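Local coordinates for protein OBCA, Oxalate Biosynthetic Component A (Burkholderia glumae, PDB 4NNB) that is a magnesium-containing protein with a TIM-barrel domain whose pocket holds an oxaloacetate ion beside the metal, at residues A[199-204]-A[472-477]; A[210-215]-A[221-226]; A[273-278]-A[344-349]. All blocks are in the same frame, centred on the assembly; numbering follows the deposited sequence.

Contact 1: A[199-204]-A[472-477]. With MG (magnesium ion), chain B; OAA (oxaloacetate ion), chain C.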
loop_
_atom_site.group_PDB
_atom_site.type_symbol
_atom_site.label_atom_id
_atom_site.label_comp_id
_atom_site.label_asym_id
_atom_site.label_seq_id
_atom_site.Cartn_x
_atom_site.Cartn_y
_atom_site.Cartn_z
ATOM N N PRO A 199 6.836 8.877 2.177
ATOM C CA PRO A 199 6.935 9.875 3.234
ATOM C C PRO A 199 5.556 10.295 3.737
ATOM O O PRO A 199 5.487 11.106 4.664
ATOM C CB PRO A 199 7.604 11.058 2.522
ATOM C CG PRO A 199 7.138 10.923 1.087
ATOM C CD PRO A 199 7.201 9.432 0.860
ATOM N N TYR A 200 4.489 9.749 3.156
ATOM C CA TYR A 200 3.124 10.110 3.559
ATOM C C TYR A 200 2.316 8.956 4.187
ATOM O O TYR A 200 1.130 9.115 4.480
ATOM C CB TYR A 200 2.351 10.686 2.370
ATOM C CG TYR A 200 3.138 11.693 1.573
ATOM C CD1 TYR A 200 3.488 12.920 2.130
ATOM C CD2 TYR A 200 3.543 11.414 0.270
ATOM C CE1 TYR A 200 4.220 13.866 1.396
ATOM C CE2 TYR A 200 4.279 12.352 -0.477
ATOM C CZ TYR A 200 4.615 13.573 0.098
ATOM O OH TYR A 200 5.338 14.511 -0.618
ATOM N N LEU A 201 2.949 7.803 4.379
ATOM C CA LEU A 201 2.267 6.670 5.009
ATOM C C LEU A 201 1.934 6.952 6.474
ATOM O O LEU A 201 2.831 7.221 7.277
ATOM C CB LEU A 201 3.128 5.408 4.943
ATOM C CG LEU A 201 2.350 4.146 5.340
ATOM C CD1 LEU A 201 1.477 3.689 4.175
ATOM C CD2 LEU A 201 3.303 3.029 5.798
ATOM N N PRO A 202 0.643 6.870 6.835
ATOM C CA PRO A 202 0.232 7.122 8.225
ATOM C C PRO A 202 0.321 5.874 9.091
ATOM O O PRO A 202 -0.319 4.849 8.806
ATOM C CB PRO A 202 -1.227 7.561 8.091
ATOM C CG PRO A 202 -1.723 6.828 6.839
ATOM C CD PRO A 202 -0.506 6.596 5.947
ATOM N N ILE A 203 1.112 5.965 10.154
ATOM C CA ILE A 203 1.314 4.808 11.017
ATOM C C ILE A 203 0.966 5.072 12.482
ATOM O O ILE A 203 1.130 4.198 13.332
ATOM C CB ILE A 203 2.742 4.284 10.890
ATOM C CG1 ILE A 203 3.762 5.343 11.329
ATOM C CG2 ILE A 203 3.010 3.849 9.457
ATOM C CD1 ILE A 203 5.200 4.839 11.258
ATOM N N THR A 204 0.466 6.268 12.767
ATOM C CA THR A 204 0.085 6.626 14.132
ATOM C C THR A 204 -1.400 6.936 14.171
ATOM O O THR A 204 -1.999 7.241 13.132
ATOM C CB THR A 204 0.868 7.855 14.634
ATOM O OG1 THR A 204 0.488 9.002 13.872
ATOM C CG2 THR A 204 2.361 7.631 14.510
ATOM N N VAL A 472 -8.637 1.711 -3.503
ATOM C CA VAL A 472 -7.288 2.226 -3.762
ATOM C C VAL A 472 -6.702 2.650 -2.422
ATOM O O VAL A 472 -7.427 2.750 -1.433
ATOM C CB VAL A 472 -7.308 3.454 -4.699
ATOM C CG1 VAL A 472 -7.683 3.041 -6.113
ATOM C CG2 VAL A 472 -8.275 4.509 -4.162
ATOM N N GLY A 473 -5.397 2.892 -2.388
ATOM C CA GLY A 473 -4.763 3.429 -1.196
ATOM C C GLY A 473 -3.320 2.976 -1.096
ATOM O O GLY A 473 -2.923 2.052 -1.807
ATOM N N LEU A 474 -2.544 3.591 -0.200
ATOM C CA LEU A 474 -1.128 3.224 -0.031
ATOM C C LEU A 474 -0.903 1.737 0.303
ATOM O O LEU A 474 0.144 1.166 -0.032
ATOM C CB LEU A 474 -0.455 4.127 1.007
ATOM C CG LEU A 474 -0.403 5.625 0.670
ATOM C CD1 LEU A 474 0.577 6.366 1.605
ATOM C CD2 LEU A 474 -0.017 5.828 -0.792
ATOM N N GLU A 475 -1.883 1.107 0.947
ATOM C CA GLU A 475 -1.842 -0.348 1.148
ATOM C C GLU A 475 -1.580 -1.124 -0.142
ATOM O O GLU A 475 -0.807 -2.089 -0.151
ATOM C CB GLU A 475 -3.156 -0.834 1.782
ATOM C CG GLU A 475 -3.276 -2.362 1.866
ATOM C CD GLU A 475 -4.335 -2.803 2.867
ATOM O OE1 GLU A 475 -4.489 -4.026 3.090
ATOM O OE2 GLU A 475 -5.030 -1.922 3.414
ATOM N N ASP A 476 -2.212 -0.705 -1.235
ATOM C CA ASP A 476 -2.140 -1.454 -2.497
ATOM C C ASP A 476 -1.105 -0.939 -3.505
ATOM O O ASP A 476 -0.544 -1.720 -4.274
ATOM C CB ASP A 476 -3.521 -1.494 -3.154
ATOM C CG ASP A 476 -4.564 -2.097 -2.244
ATOM O OD1 ASP A 476 -5.719 -1.610 -2.222
ATOM O OD2 ASP A 476 -4.209 -3.042 -1.521
ATOM N N GLY A 477 -0.867 0.371 -3.504
ATOM C CA GLY A 477 0.141 0.968 -4.369
ATOM C C GLY A 477 0.505 2.356 -3.881
ATOM O O GLY A 477 -0.339 3.057 -3.324
HETATM MG MG MG B . -5.654 -5.088 4.600
HETATM O O1 OAA C . -7.666 -8.737 5.935
HETATM O O2 OAA C . -6.742 -6.682 5.671
HETATM O O4 OAA C . -2.366 -8.090 3.158
HETATM O O5 OAA C . -2.995 -9.683 4.692
HETATM O O3 OAA C . -4.352 -6.476 4.407
HETATM C C1 OAA C . -6.731 -7.967 5.441
HETATM C C2 OAA C . -5.646 -8.602 4.599
HETATM C C3 OAA C . -4.399 -7.774 4.384
HETATM C C4 OAA C . -3.182 -8.552 4.071
HETATM O O HOH W 1 -6.430 -5.973 2.669
#
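Leu201 and Leu474 mark the closest approach of two largely irregular segments, 199-204 and 472-477, with their CA atoms 7.0 Å apart. The side-chain contacts are apolar and centre on Leu474, whose side chain leaves the backbone toward the other segment. Leu201 turns its CG away from its own backbone N (chi1 -169°), which brings CD1 to within 3.7 Å of Leu474 CB. The two side chains run antiparallel past one another, and Leu474 CD1 ends over the backbone of its partner, 3.8 Å from Leu201 CA; it also lies against Tyr200 O. Pro202 closes one flank more loosely through its ring atom CD. Next to this buried patch, a turn in which Gly473 O accepts from both Asp476 N and Gly477 N folds the loop back on itself. From that turn Glu475 stretches out, its chain drawn straight (chi2 162°), and OE1 binds the magnesium ion at 2.2 Å. Leu474, packed in the apolar patch, and Glu475, a metal ligand, are consecutive residues. Around them, Pro202 rests on helix 205-217 and Leu474 on Gln498 of helix 495-507, while segment 472-477 begins on the last residue of strand 469-472, whose partners in the sheet are strands 5-10 and 444-449.

Contact 2: A[210-215]-A[221-226]. With MG (magnesium ion), chain B; OAA (oxaloacetate ion), chain C.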
loop_
_atom_site.group_PDB
_atom_site.type_symbol
_atom_site.label_atom_id
_atom_site.label_comp_id
_atom_site.label_asym_id
_atom_site.label_seq_id
_atom_site.Cartn_x
_atom_site.Cartn_y
_atom_site.Cartn_z
ATOM N N GLU A 210 -6.265 11.434 10.384
ATOM C CA GLU A 210 -6.271 12.549 9.434
ATOM C C GLU A 210 -6.415 12.050 7.998
ATOM O O GLU A 210 -7.194 12.604 7.220
ATOM C CB GLU A 210 -5.015 13.414 9.597
ATOM C CG GLU A 210 -4.914 14.568 8.599
ATOM C CD GLU A 210 -6.029 15.589 8.779
ATOM O OE1 GLU A 210 -6.572 15.686 9.901
ATOM O OE2 GLU A 210 -6.359 16.297 7.797
ATOM N N GLU A 211 -5.710 10.970 7.661
ATOM C CA GLU A 211 -5.792 10.410 6.306
ATOM C C GLU A 211 -7.156 9.794 6.026
ATOM O O GLU A 211 -7.695 9.933 4.920
ATOM C CB GLU A 211 -4.660 9.392 6.055
ATOM C CG GLU A 211 -4.678 8.787 4.663
ATOM C CD GLU A 211 -4.418 9.826 3.562
ATOM O OE1 GLU A 211 -3.513 10.671 3.730
ATOM O OE2 GLU A 211 -5.117 9.791 2.533
ATOM N N THR A 212 -7.725 9.127 7.032
ATOM C CA THR A 212 -9.072 8.569 6.914
ATOM C C THR A 212 -10.086 9.663 6.564
ATOM O O THR A 212 -10.893 9.521 5.641
ATOM C CB THR A 212 -9.505 7.874 8.242
ATOM O OG1 THR A 212 -8.645 6.750 8.482
ATOM C CG2 THR A 212 -10.940 7.392 8.165
ATOM N N ILE A 213 -10.055 10.747 7.323
ATOM C CA ILE A 213 -10.964 11.864 7.082
ATOM C C ILE A 213 -10.733 12.524 5.719
ATOM O O ILE A 213 -11.690 12.762 4.975
ATOM C CB ILE A 213 -10.866 12.881 8.216
ATOM C CG1 ILE A 213 -11.524 12.285 9.459
ATOM C CG2 ILE A 213 -11.579 14.187 7.832
ATOM C CD1 ILE A 213 -10.936 12.783 10.716
ATOM N N ARG A 214 -9.477 12.793 5.378
ATOM C CA ARG A 214 -9.178 13.330 4.051
ATOM C C ARG A 214 -9.628 12.400 2.933
ATOM O O ARG A 214 -10.167 12.858 1.930
ATOM C CB ARG A 214 -7.688 13.641 3.899
ATOM C CG ARG A 214 -7.197 14.716 4.846
ATOM C CD ARG A 214 -6.166 15.568 4.159
ATOM N NE ARG A 214 -6.665 16.069 2.881
ATOM C CZ ARG A 214 -5.903 16.638 1.957
ATOM N NH1 ARG A 214 -6.436 17.053 0.820
ATOM N NH2 ARG A 214 -4.602 16.784 2.168
ATOM N N SER A 215 -9.399 11.099 3.094
ATOM C CA SER A 215 -9.826 10.135 2.079
ATOM C C SER A 215 -11.340 10.123 1.882
ATOM O O SER A 215 -11.835 10.070 0.744
ATOM C CB SER A 215 -9.320 8.724 2.419
ATOM O OG SER A 215 -7.928 8.641 2.170
ATOM N N ALA A 221 -16.175 6.096 0.497
ATOM C CA ALA A 221 -17.297 5.765 1.378
ATOM C C ALA A 221 -16.875 4.844 2.535
ATOM O O ALA A 221 -17.481 4.863 3.608
ATOM C CB ALA A 221 -18.419 5.116 0.572
ATOM N N VAL A 222 -15.847 4.034 2.301
ATOM C CA VAL A 222 -15.395 3.042 3.277
ATOM C C VAL A 222 -13.882 3.154 3.442
ATOM O O VAL A 222 -13.160 3.349 2.461
ATOM C CB VAL A 222 -15.761 1.601 2.822
ATOM C CG1 VAL A 222 -15.160 0.552 3.773
ATOM C CG2 VAL A 222 -17.289 1.432 2.711
ATOM N N VAL A 223 -13.392 3.039 4.672
ATOM C CA VAL A 223 -11.956 3.086 4.899
ATOM C C VAL A 223 -11.472 1.803 5.581
ATOM O O VAL A 223 -11.890 1.492 6.702
ATOM C CB VAL A 223 -11.548 4.305 5.747
ATOM C CG1 VAL A 223 -10.018 4.398 5.835
ATOM C CG2 VAL A 223 -12.139 5.598 5.142
ATOM N N HIS A 224 -10.604 1.071 4.891
ATOM C CA HIS A 224 -10.030 -0.180 5.409
ATOM C C HIS A 224 -8.734 0.149 6.165
ATOM O O HIS A 224 -7.809 0.725 5.601
ATOM C CB HIS A 224 -9.780 -1.143 4.235
ATOM C CG HIS A 224 -8.989 -2.373 4.581
ATOM N ND1 HIS A 224 -9.509 -3.418 5.327
ATOM C CD2 HIS A 224 -7.735 -2.753 4.236
ATOM C CE1 HIS A 224 -8.599 -4.368 5.444
ATOM N NE2 HIS A 224 -7.507 -3.987 4.792
ATOM N N LEU A 225 -8.686 -0.211 7.442
ATOM C CA LEU A 225 -7.603 0.191 8.335
ATOM C C LEU A 225 -6.708 -0.964 8.774
ATOM O O LEU A 225 -7.192 -2.070 9.040
ATOM C CB LEU A 225 -8.200 0.837 9.597
ATOM C CG LEU A 225 -8.920 2.172 9.379
ATOM C CD1 LEU A 225 -9.504 2.711 10.687
ATOM C CD2 LEU A 225 -7.944 3.186 8.771
ATOM N N HIS A 226 -5.405 -0.685 8.854
ATOM C CA HIS A 226 -4.467 -1.492 9.629
ATOM C C HIS A 226 -3.814 -0.593 10.675
ATOM O O HIS A 226 -3.788 0.637 10.534
ATOM C CB HIS A 226 -3.317 -2.020 8.764
ATOM C CG HIS A 226 -3.692 -3.097 7.794
ATOM N ND1 HIS A 226 -3.089 -4.336 7.802
ATOM C CD2 HIS A 226 -4.550 -3.098 6.743
ATOM C CE1 HIS A 226 -3.573 -5.065 6.809
ATOM N NE2 HIS A 226 -4.462 -4.337 6.153
HETATM MG MG MG B . -5.654 -5.088 4.600
HETATM O O1 OAA C . -7.666 -8.737 5.935
HETATM O O2 OAA C . -6.742 -6.682 5.671
HETATM O O4 OAA C . -2.366 -8.090 3.158
HETATM O O5 OAA C . -2.995 -9.683 4.692
HETATM O O3 OAA C . -4.352 -6.476 4.407
HETATM C C1 OAA C . -6.731 -7.967 5.441
HETATM C C2 OAA C . -5.646 -8.602 4.599
HETATM C C3 OAA C . -4.399 -7.774 4.384
HETATM C C4 OAA C . -3.182 -8.552 4.071
HETATM O O HOH W 1 -6.430 -5.973 2.669
#
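Thr212, on the inner side of helix 205-217, meets Val223 and Leu225 of the strand that follows it, and the contacts are van der Waals ones. Thr212 CG2 lies 3.7 Å from Val223 CG2, the two short side chains meeting at a slant. Its hydroxyl side serves a second neighbour: Thr212 OG1 stands 3.6 Å from Leu225 CD2, the leucine side chain running at about a right angle to the threonine. That hydroxyl is not left to apolar company, since it is hydrogen-bonded back to Ile208 O in its own helix. A similar economy holds Ser215, whose OG donates to Glu211 O at 3.0 Å from above the carbonyl plane, while Ser215 N reaches the same oxygen from the opposite face.

Metal coordination belongs to the alternate strand residues. His224 NE2 binds the magnesium ion at 2.2 Å and His226 NE2 at 2.1 Å; Glu475, two oxaloacetate oxygens and a water complete six ligands. Asn251 OD1, hydrogen-bonded to His226 ND1, helps to fix the rotation of that ring; the weak bond between Asn275 OD1 and His224 ND1 can do so only slightly, if at all. The chemistry implies a two-sided strand, in which the aliphatic side seats it against the helix and the imidazole side holds the metal with its bound oxaloacetate.

Contact 3: A[273-278]-A[344-349]. With OAA (oxaloacetate ion), chain C.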
loop_
_atom_site.group_PDB
_atom_site.type_symbol
_atom_site.label_atom_id
_atom_site.label_comp_id
_atom_site.label_asym_id
_atom_site.label_seq_id
_atom_site.Cartn_x
_atom_site.Cartn_y
_atom_site.Cartn_z
ATOM N N ILE A 273 -17.510 4.793 7.581
ATOM C CA ILE A 273 -17.649 3.342 7.631
ATOM C C ILE A 273 -16.265 2.731 7.755
ATOM O O ILE A 273 -15.480 2.734 6.800
ATOM C CB ILE A 273 -18.327 2.809 6.369
ATOM C CG1 ILE A 273 -19.694 3.477 6.198
ATOM C CG2 ILE A 273 -18.471 1.281 6.445
ATOM C CD1 ILE A 273 -20.361 3.162 4.890
ATOM N N LEU A 274 -15.954 2.237 8.946
ATOM C CA LEU A 274 -14.634 1.684 9.197
ATOM C C LEU A 274 -14.610 0.176 8.945
ATOM O O LEU A 274 -15.478 -0.573 9.418
ATOM C CB LEU A 274 -14.173 2.022 10.616
ATOM C CG LEU A 274 -13.959 3.513 10.929
ATOM C CD1 LEU A 274 -13.193 3.662 12.242
ATOM C CD2 LEU A 274 -13.244 4.263 9.789
ATOM N N ASN A 275 -13.626 -0.241 8.162
ATOM C CA ASN A 275 -13.402 -1.640 7.800
ATOM C C ASN A 275 -12.067 -2.073 8.440
ATOM O O ASN A 275 -10.977 -1.789 7.919
ATOM C CB ASN A 275 -13.389 -1.741 6.258
ATOM C CG ASN A 275 -13.030 -3.133 5.737
ATOM O OD1 ASN A 275 -12.620 -4.019 6.492
ATOM N ND2 ASN A 275 -13.175 -3.319 4.427
ATOM N N LEU A 276 -12.145 -2.745 9.585
ATOM C CA LEU A 276 -10.926 -3.076 10.318
ATOM C C LEU A 276 -10.276 -4.370 9.819
ATOM O O LEU A 276 -10.924 -5.411 9.718
ATOM C CB LEU A 276 -11.190 -3.141 11.828
ATOM C CG LEU A 276 -11.030 -1.845 12.636
ATOM C CD1 LEU A 276 -11.631 -0.637 11.937
ATOM C CD2 LEU A 276 -11.554 -1.976 14.058
ATOM N N SER A 277 -8.988 -4.297 9.503
ATOM C CA SER A 277 -8.241 -5.506 9.155
ATOM C C SER A 277 -8.104 -6.464 10.340
ATOM O O SER A 277 -7.723 -6.062 11.441
ATOM C CB SER A 277 -6.849 -5.160 8.642
ATOM O OG SER A 277 -6.121 -6.345 8.388
ATOM N N THR A 278 -8.381 -7.735 10.095
ATOM C CA THR A 278 -8.155 -8.770 11.101
ATOM C C THR A 278 -6.941 -9.603 10.726
ATOM O O THR A 278 -6.674 -10.651 11.319
ATOM C CB THR A 278 -9.370 -9.679 11.218
ATOM O OG1 THR A 278 -9.613 -10.302 9.955
ATOM C CG2 THR A 278 -10.600 -8.849 11.634
ATOM N N ARG A 344 -20.209 -6.361 9.937
ATOM C CA ARG A 344 -20.388 -7.054 8.665
ATOM C C ARG A 344 -19.024 -7.504 8.122
ATOM O O ARG A 344 -18.107 -6.687 7.963
ATOM C CB ARG A 344 -21.116 -6.142 7.667
ATOM C CG ARG A 344 -21.354 -6.739 6.265
ATOM C CD ARG A 344 -22.618 -7.612 6.223
ATOM N NE ARG A 344 -23.750 -6.924 6.832
ATOM C CZ ARG A 344 -24.554 -6.069 6.196
ATOM N NH1 ARG A 344 -24.382 -5.818 4.910
ATOM N NH2 ARG A 344 -25.537 -5.468 6.853
ATOM N N PRO A 345 -18.867 -8.810 7.850
ATOM C CA PRO A 345 -17.562 -9.186 7.298
ATOM C C PRO A 345 -17.395 -8.678 5.871
ATOM O O PRO A 345 -18.352 -8.588 5.102
ATOM C CB PRO A 345 -17.558 -10.732 7.340
ATOM C CG PRO A 345 -18.956 -11.148 7.617
ATOM C CD PRO A 345 -19.711 -9.969 8.185
ATOM N N GLU A 346 -16.171 -8.304 5.530
ATOM C CA GLU A 346 -15.836 -8.171 4.122
ATOM C C GLU A 346 -14.977 -9.371 3.818
ATOM O O GLU A 346 -13.896 -9.534 4.410
ATOM C CB GLU A 346 -15.075 -6.877 3.817
ATOM C CG GLU A 346 -14.560 -6.827 2.379
ATOM C CD GLU A 346 -13.807 -5.540 2.060
ATOM O OE1 GLU A 346 -12.626 -5.436 2.423
ATOM O OE2 GLU A 346 -14.394 -4.640 1.428
ATOM N N VAL A 347 -15.448 -10.226 2.911
ATOM C CA VAL A 347 -14.666 -11.405 2.539
ATOM C C VAL A 347 -13.541 -10.958 1.616
ATOM O O VAL A 347 -13.793 -10.464 0.500
ATOM C CB VAL A 347 -15.520 -12.496 1.847
ATOM C CG1 VAL A 347 -14.657 -13.704 1.529
ATOM C CG2 VAL A 347 -16.670 -12.927 2.753
ATOM N N GLU A 348 -12.308 -11.089 2.103
ATOM C CA GLU A 348 -11.125 -10.768 1.305
ATOM C C GLU A 348 -10.854 -11.957 0.408
ATOM O O GLU A 348 -10.343 -12.980 0.872
ATOM C CB GLU A 348 -9.885 -10.546 2.183
ATOM C CG GLU A 348 -10.026 -9.533 3.284
ATOM C CD GLU A 348 -10.282 -8.137 2.762
ATOM O OE1 GLU A 348 -9.311 -7.376 2.521
ATOM O OE2 GLU A 348 -11.463 -7.797 2.622
ATOM N N VAL A 349 -11.206 -11.838 -0.865
ATOM C CA VAL A 349 -11.038 -12.956 -1.789
ATOM C C VAL A 349 -9.605 -12.992 -2.346
ATOM O O VAL A 349 -9.312 -12.439 -3.420
ATOM C CB VAL A 349 -12.068 -12.911 -2.928
ATOM C CG1 VAL A 349 -11.977 -14.184 -3.763
ATOM C CG2 VAL A 349 -13.486 -12.753 -2.371
HETATM O O1 OAA C . -7.666 -8.737 5.935
HETATM O O2 OAA C . -6.742 -6.682 5.671
HETATM O O4 OAA C . -2.366 -8.090 3.158
HETATM O O5 OAA C . -2.995 -9.683 4.692
HETATM O O3 OAA C . -4.352 -6.476 4.407
HETATM C C1 OAA C . -6.731 -7.967 5.441
HETATM C C2 OAA C . -5.646 -8.602 4.599
HETATM C C3 OAA C . -4.399 -7.774 4.384
HETATM C C4 OAA C . -3.182 -8.552 4.071
HETATM O O HOH W 2 -14.055 -2.143 1.777
#
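Asn275 and Glu346 carry this contact, joining strands 273-276 and 344-349 through their side chains alone. In each, a trans first torsion (chi1 174° in Asn275) points the side chain over strand 308-311, which lies between the two in the sheet. They cross at about a right angle, with Asn275 ND2 donating to Glu346 OE1 at 3.0 Å. The bond is only moderately straight, at 152° about the hydrogen. It is also lopsided: the acceptor sits in the amide plane, whereas the donor stands well above the carboxylate, and the two flat groups are turned 73° apart. Water 2 forms a second bridge, accepting from Asn275 ND2 and donating to Glu346 OE2, so both carboxylate oxygens are tied to one amide nitrogen, one directly and one through the water.

Glu346 also has a close neighbour on its own strand, as its OE1 lies 2.6 Å from Glu348 OE2. Further along the other segment, Ser277 OG donates to O2 of the oxaloacetate ion at 2.8 Å. The side chains thus meet between parallel strands two apart in a curled sheet, and the ligand lies near the C-terminal ends of those strands, a layout consistent with the TIM-barrel family to which this domain belongs.

All three contacts are buried, yet they illustrate how chemistry changes with place in a barrel. Contact 1 joins loops and contact 2 joins a helix to a strand, and both rest on van der Waals contacts of mostly aliphatic groups; contact 3, between two strands of the sheet, is polar and partly water-mediated. Contacts 1 and 2 share the magnesium ion, and Pro202 packs on Glu211 between them. Contacts 2 and 3 share a sheet: strands 222-229 and 273-276 are neighbours, probably hydrogen-bonded from Leu225 N to Asn275 O and from Asn275 N to Val223 O. Contacts 1 and 3, with centres about 17 Å apart, do not touch; all three contacts reach the oxaloacetate ion.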